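Local coordinates for protein monomethylamine methyltransferase MtmB1 (Methanosarcina barkeri, PDB 1NTH) that catalyses the transfer of the methyl group of monomethylamine to the corrinoid cofactor of its partner protein MtmC, a step in methanogenesis from methylamine, at residues K40-L45 against G66-L71; E60-A65 against V277-H282; G269-T274 against T308-M313; V84-D89 against A285-S290; E50-D55 against T357-E362. All blocks are in the same frame, centred on the assembly; numbering follows the deposited sequence.

In the fold
Contacts 2, 4 and 5 join N-terminal elements to the outside of a TIM barrel, whereas contact 1 ties two N-terminal helices together and contact 3 pairs two barrel helices. Helix 271-288 is a common thread: contact 3 lies at its start, contact 2 in its middle and contact 4 at its far end, with the centres of contacts 3 and 4 about 24 Å apart. Helix 56-73 serves both contact 1 and contact 2, whose centres lie about 7 Å apart. Contact 5 joins the loop ahead of that helix to the end of helix 343-359, spanning some 300 residues, so that contacts 2, 3 and 4 are nested within the loop it closes. In contacts 2, 4 and 5 early chain segments thus meet barrel helices that come much later.

Contact 1: K40-L45 against G66-L71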
# COMPACT_ATOMS: atom_id res chain seq x y z
N LYS A 40 -21.38 -22.95 43.04
CA LYS A 40 -20.43 -22.67 44.11
C LYS A 40 -20.48 -23.79 45.15
O LYS A 40 -19.45 -24.29 45.59
CB LYS A 40 -20.74 -21.34 44.80
CG LYS A 40 -19.82 -21.07 45.99
CD LYS A 40 -20.20 -19.83 46.76
CE LYS A 40 -19.28 -19.65 47.96
NZ LYS A 40 -19.62 -18.43 48.75
N GLN A 41 -21.69 -24.18 45.54
CA GLN A 41 -21.84 -25.22 46.54
C GLN A 41 -21.52 -26.61 46.00
O GLN A 41 -20.83 -27.39 46.66
CB GLN A 41 -23.27 -25.19 47.11
CG GLN A 41 -23.54 -26.18 48.25
CD GLN A 41 -22.51 -26.10 49.37
OE1 GLN A 41 -21.97 -25.04 49.67
NE2 GLN A 41 -22.26 -27.24 50.01
N LYS A 42 -21.99 -26.92 44.80
CA LYS A 42 -21.73 -28.22 44.20
C LYS A 42 -20.24 -28.51 44.05
O LYS A 42 -19.80 -29.64 44.25
CB LYS A 42 -22.39 -28.30 42.82
CG LYS A 42 -21.92 -29.46 41.95
CD LYS A 42 -22.47 -29.35 40.54
CE LYS A 42 -21.91 -30.44 39.64
NZ LYS A 42 -22.45 -30.37 38.25
N TYR A 43 -19.46 -27.49 43.70
CA TYR A 43 -18.02 -27.67 43.55
C TYR A 43 -17.24 -27.28 44.80
O TYR A 43 -16.02 -27.37 44.84
CB TYR A 43 -17.50 -26.87 42.35
CG TYR A 43 -17.87 -27.48 41.02
CD1 TYR A 43 -18.97 -27.02 40.30
CD2 TYR A 43 -17.13 -28.54 40.49
CE1 TYR A 43 -19.33 -27.60 39.08
CE2 TYR A 43 -17.48 -29.12 39.27
CZ TYR A 43 -18.58 -28.65 38.58
OH TYR A 43 -18.92 -29.23 37.38
N GLY A 44 -17.97 -26.85 45.83
CA GLY A 44 -17.34 -26.47 47.08
C GLY A 44 -16.27 -25.40 46.94
O GLY A 44 -15.21 -25.49 47.57
N LEU A 45 -16.54 -24.39 46.13
CA LEU A 45 -15.56 -23.32 45.93
C LEU A 45 -15.36 -22.47 47.17
O LEU A 45 -16.31 -21.98 47.77
CB LEU A 45 -15.98 -22.44 44.75
CG LEU A 45 -16.18 -23.17 43.42
CD1 LEU A 45 -16.54 -22.16 42.33
CD2 LEU A 45 -14.91 -23.93 43.04
N GLY A 66 -17.30 -22.56 35.86
CA GLY A 66 -17.48 -21.53 34.86
C GLY A 66 -17.99 -22.09 33.54
O GLY A 66 -18.87 -21.50 32.90
N PHE A 67 -17.44 -23.23 33.14
CA PHE A 67 -17.85 -23.90 31.91
C PHE A 67 -19.32 -24.30 32.02
O PHE A 67 -20.11 -24.06 31.11
CB PHE A 67 -16.99 -25.15 31.69
CG PHE A 67 -17.22 -25.83 30.36
CD1 PHE A 67 -16.26 -25.74 29.35
CD2 PHE A 67 -18.37 -26.58 30.13
CE1 PHE A 67 -16.45 -26.39 28.13
CE2 PHE A 67 -18.57 -27.23 28.91
CZ PHE A 67 -17.61 -27.13 27.90
N GLU A 68 -19.68 -24.90 33.15
CA GLU A 68 -21.05 -25.36 33.37
C GLU A 68 -22.03 -24.19 33.45
O GLU A 68 -23.17 -24.30 33.00
CB GLU A 68 -21.13 -26.19 34.65
CG GLU A 68 -22.38 -27.05 34.75
CD GLU A 68 -22.43 -27.88 36.02
OE1 GLU A 68 -21.36 -28.37 36.45
OE2 GLU A 68 -23.53 -28.05 36.58
N MET A 69 -21.59 -23.08 34.01
CA MET A 69 -22.43 -21.90 34.11
C MET A 69 -22.84 -21.47 32.70
O MET A 69 -24.01 -21.24 32.41
CB MET A 69 -21.66 -20.77 34.79
CG MET A 69 -22.43 -19.48 35.01
SD MET A 69 -23.57 -19.59 36.41
CE MET A 69 -24.50 -18.08 36.20
N LEU A 70 -21.85 -21.36 31.81
CA LEU A 70 -22.12 -20.94 30.44
C LEU A 70 -22.99 -21.95 29.70
O LEU A 70 -23.94 -21.58 29.00
CB LEU A 70 -20.81 -20.74 29.68
CG LEU A 70 -20.93 -20.16 28.27
CD1 LEU A 70 -21.58 -18.78 28.32
CD2 LEU A 70 -19.54 -20.08 27.65
N LEU A 71 -22.67 -23.23 29.86
CA LEU A 71 -23.41 -24.29 29.19
C LEU A 71 -24.87 -24.42 29.62
O LEU A 71 -25.76 -24.58 28.79
CB LEU A 71 -22.71 -25.63 29.42
CG LEU A 71 -23.44 -26.86 28.87
CD1 LEU A 71 -23.54 -26.79 27.35
CD2 LEU A 71 -22.71 -28.12 29.29
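Lys42 and Tyr43 both reach for Glu68, forming an interhelical salt bridge where helix 24-42 ends in a Schellman motif beside helix 56-73. The lysine and the glutamate approach from opposite directions, each with an extended chain. Lys42 has CG anti to its backbone N (chi1 166°), which sends the chain out to the carboxylate; its NZ lies 2.9 Å from Glu68 OE1, on the syn side and close to the carboxylate plane. A second, weak bond joins Lys42 NZ to Glu68 OE2 at 3.1 Å. Tyr43 comes in at a slant, with ring and carboxylate planes 69° apart. Its hydroxyl donates to Glu68 OE1 at 2.7 Å, nearly in line with the C-O bond, and that oxygen lies in the ring plane at the ring's edge. One carboxylate oxygen thus takes two donors. Lys42 and Glu68 were each modelled in two conformers, and the bridge as described belongs to one of them. The tyrosine ring also packs on Lys64 and Ala65 of helix 56-73, and Tyr43 O receives a bond from Lys61. In the Schellman turn Gly44 takes positive phi, with Leu45 N donating to Lys40 O at 3.0 Å.

Contact 2: E60-A65 against V277-H282; sequences EKLFKA and VDVATH
Asp278 O, on the residue just before the Val279 that meets Leu62 and Phe63, is gripped by two nitrogens of His282. The backbone His282 N donates to Asp278 O at 3.0 Å as an ordinary helical bond, while His282 ND1 donates to the same Asp278 O at 2.9 Å with an N-H...O angle of 158°. The two donors arrive from opposite faces of the carbonyl plane, and ND1 stands well above that plane, not on a lone pair. Because the oxygen lies near the plane of the imidazole, the bond limits the ring's rotation.

Across the contact everything is apolar, and one valine does the work from its side. Val279 CG2 rests against Leu62 CG at 4.0 Å, the two side chains crossing at a slant, and also approaches CD1 of that leucine. The other branch, CG1, is anti to the valine's backbone N (chi1 169°) and turns instead to the phenylalanine, where Phe63 CD1 is 4.4 Å from Val279 CG1. Although the CB of Phe63 points away from helix 271-288, its ring still flanks the valine.

Leu62 and Phe63 also lean on Thr321 of helix 309-325, with Phe63 meeting the ring of Phe325. Helix 56-73 therefore lies over two TIM-barrel helices, while His282 faces inward, touching His294 and Asp296 of strand 293-300 and bonding through NE2 to Arg361.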
# COMPACT_ATOMS: atom_id res chain seq x y z
N GLU A 60 -9.30 -26.11 39.22
CA GLU A 60 -9.96 -26.97 38.24
C GLU A 60 -11.46 -26.99 38.47
O GLU A 60 -12.24 -27.03 37.52
CB GLU A 60 -9.39 -28.39 38.30
CG GLU A 60 -10.12 -29.36 37.38
CD GLU A 60 -9.39 -30.67 37.21
OE1 GLU A 60 -8.87 -31.20 38.22
OE2 GLU A 60 -9.34 -31.18 36.07
N LYS A 61 -11.88 -26.97 39.73
CA LYS A 61 -13.31 -26.96 40.03
C LYS A 61 -13.92 -25.63 39.59
O LYS A 61 -15.05 -25.59 39.11
CB LYS A 61 -13.55 -27.21 41.52
CG LYS A 61 -13.16 -28.61 41.95
CD LYS A 61 -13.61 -28.92 43.37
CE LYS A 61 -12.95 -28.01 44.38
NZ LYS A 61 -13.45 -28.26 45.77
N LEU A 62 -13.16 -24.55 39.75
CA LEU A 62 -13.64 -23.23 39.33
C LEU A 62 -13.80 -23.21 37.82
O LEU A 62 -14.76 -22.64 37.29
CB LEU A 62 -12.66 -22.14 39.76
CG LEU A 62 -12.92 -20.74 39.17
CD1 LEU A 62 -14.33 -20.28 39.52
CD2 LEU A 62 -11.88 -19.76 39.70
N PHE A 63 -12.87 -23.84 37.11
CA PHE A 63 -12.96 -23.87 35.65
C PHE A 63 -14.21 -24.65 35.23
O PHE A 63 -14.96 -24.21 34.36
CB PHE A 63 -11.72 -24.53 35.04
CG PHE A 63 -11.78 -24.63 33.54
CD1 PHE A 63 -11.70 -23.49 32.75
CD2 PHE A 63 -11.97 -25.87 32.92
CE1 PHE A 63 -11.80 -23.58 31.36
CE2 PHE A 63 -12.07 -25.96 31.53
CZ PHE A 63 -11.98 -24.81 30.75
N LYS A 64 -14.41 -25.81 35.85
CA LYS A 64 -15.57 -26.63 35.53
C LYS A 64 -16.86 -25.87 35.84
O LYS A 64 -17.83 -25.96 35.10
CB LYS A 64 -15.53 -27.94 36.31
CG LYS A 64 -14.43 -28.88 35.83
CD LYS A 64 -14.45 -30.18 36.63
CE LYS A 64 -13.40 -31.15 36.11
NZ LYS A 64 -13.40 -32.43 36.88
N ALA A 65 -16.86 -25.13 36.95
CA ALA A 65 -18.03 -24.35 37.34
C ALA A 65 -18.34 -23.27 36.29
O ALA A 65 -19.49 -23.09 35.89
CB ALA A 65 -17.80 -23.70 38.70
N VAL A 277 -18.94 -16.55 37.14
CA VAL A 277 -19.46 -15.78 36.01
C VAL A 277 -18.30 -15.26 35.17
O VAL A 277 -18.34 -15.29 33.94
CB VAL A 277 -20.32 -14.58 36.49
CG1 VAL A 277 -20.56 -13.61 35.34
CG2 VAL A 277 -21.64 -15.08 37.03
N ASP A 278 -17.26 -14.78 35.85
CA ASP A 278 -16.08 -14.24 35.17
C ASP A 278 -15.45 -15.29 34.26
O ASP A 278 -15.12 -15.02 33.11
CB ASP A 278 -15.06 -13.74 36.19
CG ASP A 278 -14.04 -12.80 35.59
OD1 ASP A 278 -14.04 -12.63 34.35
OD2 ASP A 278 -13.22 -12.24 36.35
N VAL A 279 -15.27 -16.51 34.78
CA VAL A 279 -14.69 -17.58 33.98
C VAL A 279 -15.61 -17.85 32.79
O VAL A 279 -15.16 -18.02 31.66
CB VAL A 279 -14.50 -18.87 34.81
CG1 VAL A 279 -14.15 -20.05 33.90
CG2 VAL A 279 -13.40 -18.65 35.85
N ALA A 280 -16.92 -17.87 33.05
CA ALA A 280 -17.89 -18.11 31.99
C ALA A 280 -17.82 -17.05 30.89
O ALA A 280 -17.97 -17.38 29.71
CB ALA A 280 -19.30 -18.16 32.58
N THR A 281 -17.60 -15.79 31.26
CA THR A 281 -17.54 -14.74 30.25
C THR A 281 -16.21 -14.72 29.50
O THR A 281 -16.16 -14.23 28.37
CB THR A 281 -17.88 -13.34 30.85
OG1 THR A 281 -16.96 -12.99 31.88
CG2 THR A 281 -19.29 -13.36 31.43
N HIS A 282 -15.15 -15.24 30.11
CA HIS A 282 -13.85 -15.32 29.43
C HIS A 282 -14.05 -16.34 28.31
O HIS A 282 -13.58 -16.15 27.19
CB HIS A 282 -12.75 -15.83 30.37
CG HIS A 282 -12.03 -14.76 31.13
ND1 HIS A 282 -12.62 -14.04 32.15
CD2 HIS A 282 -10.76 -14.30 31.03
CE1 HIS A 282 -11.75 -13.18 32.64
NE2 HIS A 282 -10.61 -13.32 31.98

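Contact 3: G269-T274 against T308-M313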
# COMPACT_ATOMS: atom_id res chain seq x y z
N GLY A 269 -23.86 -12.54 42.78
CA GLY A 269 -23.68 -12.70 44.21
C GLY A 269 -22.30 -12.28 44.69
O GLY A 269 -21.76 -11.27 44.25
N GLY A 270 -21.73 -13.10 45.57
CA GLY A 270 -20.42 -12.80 46.15
C GLY A 270 -19.18 -13.11 45.33
O GLY A 270 -19.23 -13.22 44.11
N ILE A 271 -18.06 -13.24 46.04
CA ILE A 271 -16.76 -13.50 45.41
C ILE A 271 -16.70 -14.74 44.52
O ILE A 271 -16.47 -14.63 43.32
CB ILE A 271 -15.64 -13.61 46.48
CG1 ILE A 271 -15.53 -12.29 47.25
CG2 ILE A 271 -14.31 -13.96 45.81
CD1 ILE A 271 -14.48 -12.30 48.35
N GLU A 272 -16.91 -15.92 45.09
CA GLU A 272 -16.84 -17.13 44.29
C GLU A 272 -17.89 -17.14 43.18
O GLU A 272 -17.61 -17.57 42.05
CB GLU A 272 -17.01 -18.39 45.16
CG GLU A 272 -15.81 -18.73 46.04
CD GLU A 272 -15.74 -17.90 47.31
OE1 GLU A 272 -16.70 -17.14 47.59
OE2 GLU A 272 -14.74 -18.02 48.04
N GLU A 273 -19.09 -16.66 43.49
CA GLU A 273 -20.16 -16.62 42.50
C GLU A 273 -19.81 -15.73 41.31
O GLU A 273 -20.02 -16.09 40.16
CB GLU A 273 -21.47 -16.12 43.12
CG GLU A 273 -22.07 -17.02 44.19
CD GLU A 273 -21.52 -16.77 45.58
OE1 GLU A 273 -22.13 -17.28 46.55
OE2 GLU A 273 -20.49 -16.08 45.72
N THR A 274 -19.27 -14.55 41.61
CA THR A 274 -18.90 -13.61 40.57
C THR A 274 -17.73 -14.14 39.75
O THR A 274 -17.61 -13.85 38.56
CB THR A 274 -18.54 -12.23 41.16
OG1 THR A 274 -19.66 -11.73 41.92
CG2 THR A 274 -18.24 -11.22 40.05
N THR A 308 -10.65 -3.41 44.77
CA THR A 308 -11.05 -3.68 46.15
C THR A 308 -10.57 -5.10 46.41
O THR A 308 -10.25 -5.83 45.47
CB THR A 308 -12.58 -3.61 46.35
OG1 THR A 308 -13.21 -4.68 45.63
CG2 THR A 308 -13.13 -2.28 45.85
N ARG A 309 -10.51 -5.49 47.68
CA ARG A 309 -10.06 -6.83 48.02
C ARG A 309 -10.84 -7.89 47.26
O ARG A 309 -10.26 -8.84 46.72
CB ARG A 309 -10.19 -7.05 49.53
CG ARG A 309 -9.71 -8.41 50.02
CD ARG A 309 -9.75 -8.46 51.55
NE ARG A 309 -8.82 -7.51 52.16
CZ ARG A 309 -7.54 -7.78 52.43
NH1 ARG A 309 -7.04 -8.98 52.16
NH2 ARG A 309 -6.76 -6.85 52.96
N GLU A 310 -12.16 -7.74 47.20
CA GLU A 310 -13.01 -8.71 46.52
C GLU A 310 -12.79 -8.79 45.01
O GLU A 310 -12.66 -9.89 44.46
CB GLU A 310 -14.48 -8.43 46.80
CG GLU A 310 -14.85 -8.51 48.28
CD GLU A 310 -14.79 -7.18 48.99
OE1 GLU A 310 -14.14 -6.24 48.48
OE2 GLU A 310 -15.39 -7.07 50.09
N THR A 311 -12.73 -7.64 44.35
CA THR A 311 -12.54 -7.62 42.90
C THR A 311 -11.15 -8.10 42.48
O THR A 311 -10.99 -8.70 41.42
CB THR A 311 -12.81 -6.21 42.32
OG1 THR A 311 -11.99 -5.24 42.97
CG2 THR A 311 -14.28 -5.83 42.51
N LEU A 312 -10.15 -7.85 43.32
CA LEU A 312 -8.80 -8.32 43.01
C LEU A 312 -8.78 -9.85 43.11
O LEU A 312 -8.16 -10.52 42.29
CB LEU A 312 -7.78 -7.70 43.97
CG LEU A 312 -7.52 -6.20 43.79
CD1 LEU A 312 -6.58 -5.70 44.88
CD2 LEU A 312 -6.91 -5.94 42.40
N MET A 313 -9.47 -10.39 44.10
CA MET A 313 -9.54 -11.85 44.27
C MET A 313 -10.26 -12.48 43.09
O MET A 313 -9.86 -13.54 42.59
CB MET A 313 -10.26 -12.20 45.57
CG MET A 313 -9.45 -11.87 46.82
SD MET A 313 -10.42 -12.12 48.32
CE MET A 313 -10.55 -13.90 48.36
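The backbones come closest at Ile271 and Glu310, whose CA atoms are 6.2 Å apart in the opening turns of two TIM-barrel helices, 271-288 and 309-325, linked in sequence through strand 293-300. Ile271 carries the contact. Its CG1 branch is anti to the carbonyl carbon (chi1 -61°) and continues extended, so the CD1 methyl forms the leading end. That methyl lies 3.8 Å from Glu310 CG, and Ile271 CG1 rests 4.0 Å from Glu310 CB; the two side chains cross at about a right angle. Only the aliphatic part of the glutamate takes part, since the chain bends at chi2 and carries its carboxylate away from the isoleucine. From the next turn Met313 slants in, its SD 4.1 Å from Ile271 CD1. Cutting Ile271 back to an alanine would probably open a gap beside Glu310 CG and Met313 SD and give the glutamate's bent chain more freedom to turn.

Elsewhere, Phe47 also packs on Ile271, and Arg309 forms salt bridges with Asp406 and Glu413. Gly270 and Thr308 occupy the N-cap positions of the two helices. Thr308 N donates to Thr311 OG1 at 2.9 Å. On the other helix one carbonyl oxygen serves two donors of the same residue from opposite faces of its plane: Thr274 N reaches Gly270 O at 2.8 Å, and Thr274 OG1 reaches it at 2.7 Å.

Contact 4: V84-D89 against A285-S290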
# COMPACT_ATOMS: atom_id res chain seq x y z
N VAL A 84 -29.93 -17.63 24.33
CA VAL A 84 -29.17 -18.41 23.36
C VAL A 84 -28.41 -19.49 24.12
O VAL A 84 -27.67 -19.19 25.06
CB VAL A 84 -28.16 -17.53 22.59
CG1 VAL A 84 -27.26 -18.40 21.73
CG2 VAL A 84 -28.91 -16.53 21.72
N LYS A 85 -28.58 -20.73 23.69
CA LYS A 85 -27.93 -21.88 24.32
C LYS A 85 -26.84 -22.47 23.44
O LYS A 85 -27.00 -22.56 22.22
CB LYS A 85 -28.97 -22.96 24.61
CG LYS A 85 -29.99 -22.62 25.68
CD LYS A 85 -29.46 -22.88 27.08
CE LYS A 85 -30.53 -22.62 28.13
NZ LYS A 85 -30.73 -23.78 29.04
N TYR A 86 -25.75 -22.89 24.07
CA TYR A 86 -24.63 -23.53 23.38
C TYR A 86 -24.65 -25.01 23.73
O TYR A 86 -25.30 -25.41 24.70
CB TYR A 86 -23.29 -22.98 23.86
CG TYR A 86 -23.09 -21.49 23.71
CD1 TYR A 86 -22.94 -20.67 24.82
CD2 TYR A 86 -23.01 -20.91 22.44
CE1 TYR A 86 -22.72 -19.31 24.68
CE2 TYR A 86 -22.79 -19.55 22.30
CZ TYR A 86 -22.64 -18.75 23.42
OH TYR A 86 -22.42 -17.41 23.27
N THR A 87 -23.95 -25.82 22.95
CA THR A 87 -23.84 -27.24 23.26
C THR A 87 -22.42 -27.39 23.81
O THR A 87 -21.57 -26.53 23.58
CB THR A 87 -23.99 -28.14 22.03
OG1 THR A 87 -22.90 -27.93 21.13
CG2 THR A 87 -25.31 -27.86 21.31
N GLU A 88 -22.17 -28.48 24.52
CA GLU A 88 -20.85 -28.72 25.10
C GLU A 88 -19.78 -28.79 24.02
O GLU A 88 -18.69 -28.24 24.19
CB GLU A 88 -20.85 -30.03 25.89
CG GLU A 88 -19.62 -30.21 26.75
CD GLU A 88 -19.63 -31.52 27.50
OE1 GLU A 88 -20.72 -31.94 27.95
OE2 GLU A 88 -18.55 -32.13 27.66
N ASP A 89 -20.08 -29.46 22.92
CA ASP A 89 -19.12 -29.59 21.83
C ASP A 89 -18.79 -28.26 21.18
O ASP A 89 -17.66 -28.05 20.72
CB ASP A 89 -19.62 -30.58 20.78
CG ASP A 89 -19.68 -32.00 21.30
OD1 ASP A 89 -18.76 -32.40 22.04
OD2 ASP A 89 -20.64 -32.72 20.95
N ALA A 285 -16.26 -15.09 25.43
CA ALA A 285 -15.54 -14.17 24.57
C ALA A 285 -15.05 -14.83 23.28
O ALA A 285 -15.19 -14.27 22.20
CB ALA A 285 -14.36 -13.56 25.31
N VAL A 286 -14.49 -16.03 23.40
CA VAL A 286 -13.96 -16.71 22.22
C VAL A 286 -15.02 -17.50 21.46
O VAL A 286 -14.77 -18.02 20.37
CB VAL A 286 -12.79 -17.66 22.60
CG1 VAL A 286 -11.69 -16.86 23.27
CG2 VAL A 286 -13.27 -18.77 23.55
N LEU A 287 -16.21 -17.56 22.02
CA LEU A 287 -17.32 -18.29 21.43
C LEU A 287 -18.24 -17.34 20.67
O LEU A 287 -18.39 -17.43 19.45
CB LEU A 287 -18.07 -19.02 22.55
CG LEU A 287 -19.17 -20.05 22.32
CD1 LEU A 287 -18.68 -21.17 21.42
CD2 LEU A 287 -19.59 -20.60 23.68
N MET A 288 -18.84 -16.41 21.40
CA MET A 288 -19.77 -15.45 20.82
C MET A 288 -19.11 -14.31 20.04
O MET A 288 -19.58 -13.92 18.97
CB MET A 288 -20.64 -14.87 21.93
CG MET A 288 -21.62 -13.79 21.51
SD MET A 288 -22.41 -13.00 22.95
CE MET A 288 -21.12 -11.84 23.43
N SER A 289 -18.01 -13.79 20.57
CA SER A 289 -17.33 -12.66 19.96
C SER A 289 -16.12 -12.95 19.08
O SER A 289 -15.54 -12.02 18.53
CB SER A 289 -16.89 -11.67 21.04
OG SER A 289 -17.99 -11.28 21.85
N SER A 290 -15.76 -14.22 18.93
CA SER A 290 -14.59 -14.59 18.13
C SER A 290 -13.40 -13.75 18.57
O SER A 290 -12.55 -13.37 17.76
CB SER A 290 -14.87 -14.35 16.64
OG SER A 290 -15.91 -15.18 16.16
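Tyr86 and Leu287 meet in a CH-pi contact at the end of TIM-barrel helix 271-288, approaching from opposite directions. Leu287 CD2 stands 3.3 Å from the centroid of the Tyr86 ring and only 3° off the ring normal, so a single methyl sits over the centre of the face. Leu287 has CG anti to the backbone N (chi1 -171°), which projects the branch to the tyrosine; Leu287 CG itself lies over one side of the ring, 3.7 Å from Tyr86 CE2.

At the far end of the ring the hydroxyl oxygen makes a van der Waals contact with CB of Met288, whose side chain passes at a slant. Around the pair, Leu70 of helix 56-73 and Ile91 of helix 88-95 touch both Tyr86 and Leu287, and Phe7 meets the tyrosine edge to face. The ring is thus enclosed by several parts of the fold.

Among the polar interactions, the buried Tyr86 OH is hydrogen-bonded to Asn284 OD1, one turn before Met288. A leucine in place of Tyr86 is likely to deprive Leu287 CD2 of its aromatic face and leave Asn284 OD1 without its phenolic mate. Thr87, the next residue, is the N-cap of helix 88-95, and its backbone N bonds to Glu90. Past the helix end, Ser290 O accepts from Arg108 of a neighbouring subunit, bringing the contact close to an interface. The hydroxyl's nearest carbon across the contact is Met288 CB, 3.4 Å from Tyr86 OH.

Contact 5: E50-D55 against T357-E362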
# COMPACT_ATOMS: atom_id res chain seq x y z
N GLU A 50 -7.27 -15.93 49.51
CA GLU A 50 -6.15 -15.77 48.59
C GLU A 50 -6.51 -14.89 47.40
O GLU A 50 -7.62 -14.96 46.90
CB GLU A 50 -5.68 -17.12 48.05
CG GLU A 50 -4.96 -18.02 49.04
CD GLU A 50 -4.22 -19.14 48.34
OE1 GLU A 50 -4.87 -19.91 47.59
OE2 GLU A 50 -2.99 -19.26 48.54
N PHE A 51 -5.56 -14.07 46.96
CA PHE A 51 -5.78 -13.22 45.80
C PHE A 51 -5.45 -14.02 44.55
O PHE A 51 -6.15 -13.94 43.54
CB PHE A 51 -4.87 -11.98 45.84
CG PHE A 51 -5.25 -10.99 46.90
CD1 PHE A 51 -4.80 -11.15 48.21
CD2 PHE A 51 -6.06 -9.91 46.59
CE1 PHE A 51 -5.15 -10.22 49.19
CE2 PHE A 51 -6.42 -8.98 47.56
CZ PHE A 51 -5.96 -9.14 48.86
N ILE A 52 -4.38 -14.80 44.63
CA ILE A 52 -3.94 -15.65 43.52
C ILE A 52 -3.92 -17.08 44.06
O ILE A 52 -3.22 -17.37 45.02
CB ILE A 52 -2.52 -15.28 43.06
CG1 ILE A 52 -2.40 -13.77 42.83
CG2 ILE A 52 -2.18 -16.04 41.78
CD1 ILE A 52 -3.33 -13.24 41.76
N PRO A 53 -4.68 -17.98 43.43
CA PRO A 53 -4.74 -19.38 43.87
C PRO A 53 -3.45 -20.18 43.75
O PRO A 53 -2.66 -19.96 42.83
CB PRO A 53 -5.85 -19.97 43.01
CG PRO A 53 -5.70 -19.21 41.73
CD PRO A 53 -5.51 -17.79 42.22
N THR A 54 -3.26 -21.10 44.69
CA THR A 54 -2.09 -21.97 44.72
C THR A 54 -2.60 -23.41 44.85
O THR A 54 -1.82 -24.35 45.02
CB THR A 54 -1.17 -21.66 45.92
OG1 THR A 54 -1.89 -21.81 47.14
CG2 THR A 54 -0.65 -20.23 45.82
N ASP A 55 -3.92 -23.57 44.78
CA ASP A 55 -4.56 -24.88 44.88
C ASP A 55 -5.13 -25.24 43.51
O ASP A 55 -6.21 -24.79 43.14
CB ASP A 55 -5.71 -24.83 45.90
CG ASP A 55 -6.33 -26.19 46.15
OD1 ASP A 55 -6.38 -27.02 45.22
OD2 ASP A 55 -6.80 -26.42 47.29
N THR A 357 -0.39 -9.04 37.14
CA THR A 357 0.88 -9.58 36.69
C THR A 357 1.12 -10.99 37.24
O THR A 357 1.42 -11.91 36.48
CB THR A 357 2.04 -8.66 37.13
OG1 THR A 357 1.86 -7.36 36.56
CG2 THR A 357 3.38 -9.23 36.69
N ALA A 358 0.96 -11.16 38.54
CA ALA A 358 1.18 -12.47 39.15
C ALA A 358 0.15 -13.52 38.73
O ALA A 358 0.48 -14.70 38.64
CB ALA A 358 1.20 -12.34 40.66
N SER A 359 -1.08 -13.10 38.47
CA SER A 359 -2.13 -14.05 38.09
C SER A 359 -2.03 -14.51 36.64
O SER A 359 -2.74 -15.43 36.23
CB SER A 359 -3.52 -13.47 38.36
OG SER A 359 -3.81 -12.36 37.53
N GLY A 360 -1.17 -13.87 35.85
CA GLY A 360 -1.00 -14.28 34.47
C GLY A 360 -1.63 -13.47 33.35
O GLY A 360 -1.75 -13.96 32.23
N ARG A 361 -2.04 -12.23 33.62
CA ARG A 361 -2.65 -11.40 32.58
C ARG A 361 -1.61 -11.05 31.52
O ARG A 361 -0.45 -10.80 31.85
CB ARG A 361 -3.20 -10.10 33.16
CG ARG A 361 -4.37 -10.27 34.12
CD ARG A 361 -5.66 -10.66 33.40
NE ARG A 361 -6.74 -10.88 34.36
CZ ARG A 361 -7.96 -11.31 34.06
NH1 ARG A 361 -8.28 -11.57 32.80
NH2 ARG A 361 -8.85 -11.49 35.02
N GLU A 362 -2.02 -11.04 30.26
CA GLU A 362 -1.10 -10.69 29.18
C GLU A 362 -1.07 -9.18 28.95
O GLU A 362 -0.06 -8.64 28.52
CB GLU A 362 -1.51 -11.38 27.87
CG GLU A 362 -1.15 -12.86 27.78
CD GLU A 362 -2.05 -13.75 28.61
OE1 GLU A 362 -3.24 -13.42 28.79
OE2 GLU A 362 -1.56 -14.81 29.07
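Ile52 packs against Ala358 and Ser359 where helix 343-359 of the TIM barrel ends in a Schellman motif ahead of strand 363-366. In that turn Gly360 has positive phi (104°), and Gly360 N donates weakly to Thr357 O at 3.3 Å. The CA atoms of Ile52 and Ser359 are 5.9 Å apart, and the CB of the isoleucine points toward the helix end. From CB the chain divides, its path here being that of one of two modelled conformers. Ile52 CG2, anti to the backbone N, lies 4.2 Å from Ser359 CA and 4.3 Å from Ala358 O. Ile52 CG1 takes the other course and stands 4.4 Å from the methyl of Ala358, Ala358 CB. At the tip, CD1 is folded back by chi2 of -61° and comes to the serine, 3.9 Å from Ser359 CA; a still closer approach to Ser359 CB is unusually tight for two carbons and therefore doubtful.

The serine offers only carbon to this contact: its OG is hydrogen-bonded to Thr355 O in the preceding turn of its own helix. On the loop side, the backbone N atoms of Phe51 and Ile52 both bond to Asn402 OD1 of helix 398-410, which fixes the peptide carrying the isoleucine. Two residues after Ser359, Arg361 forms a salt bridge with Asp296 of strand 293-300, while Asp55 serves as N-cap to helix 56-73. The loop is further braced within itself, Thr54 OG1 donating to the syn lone pair of Glu50 OE2 at 3.1 Å.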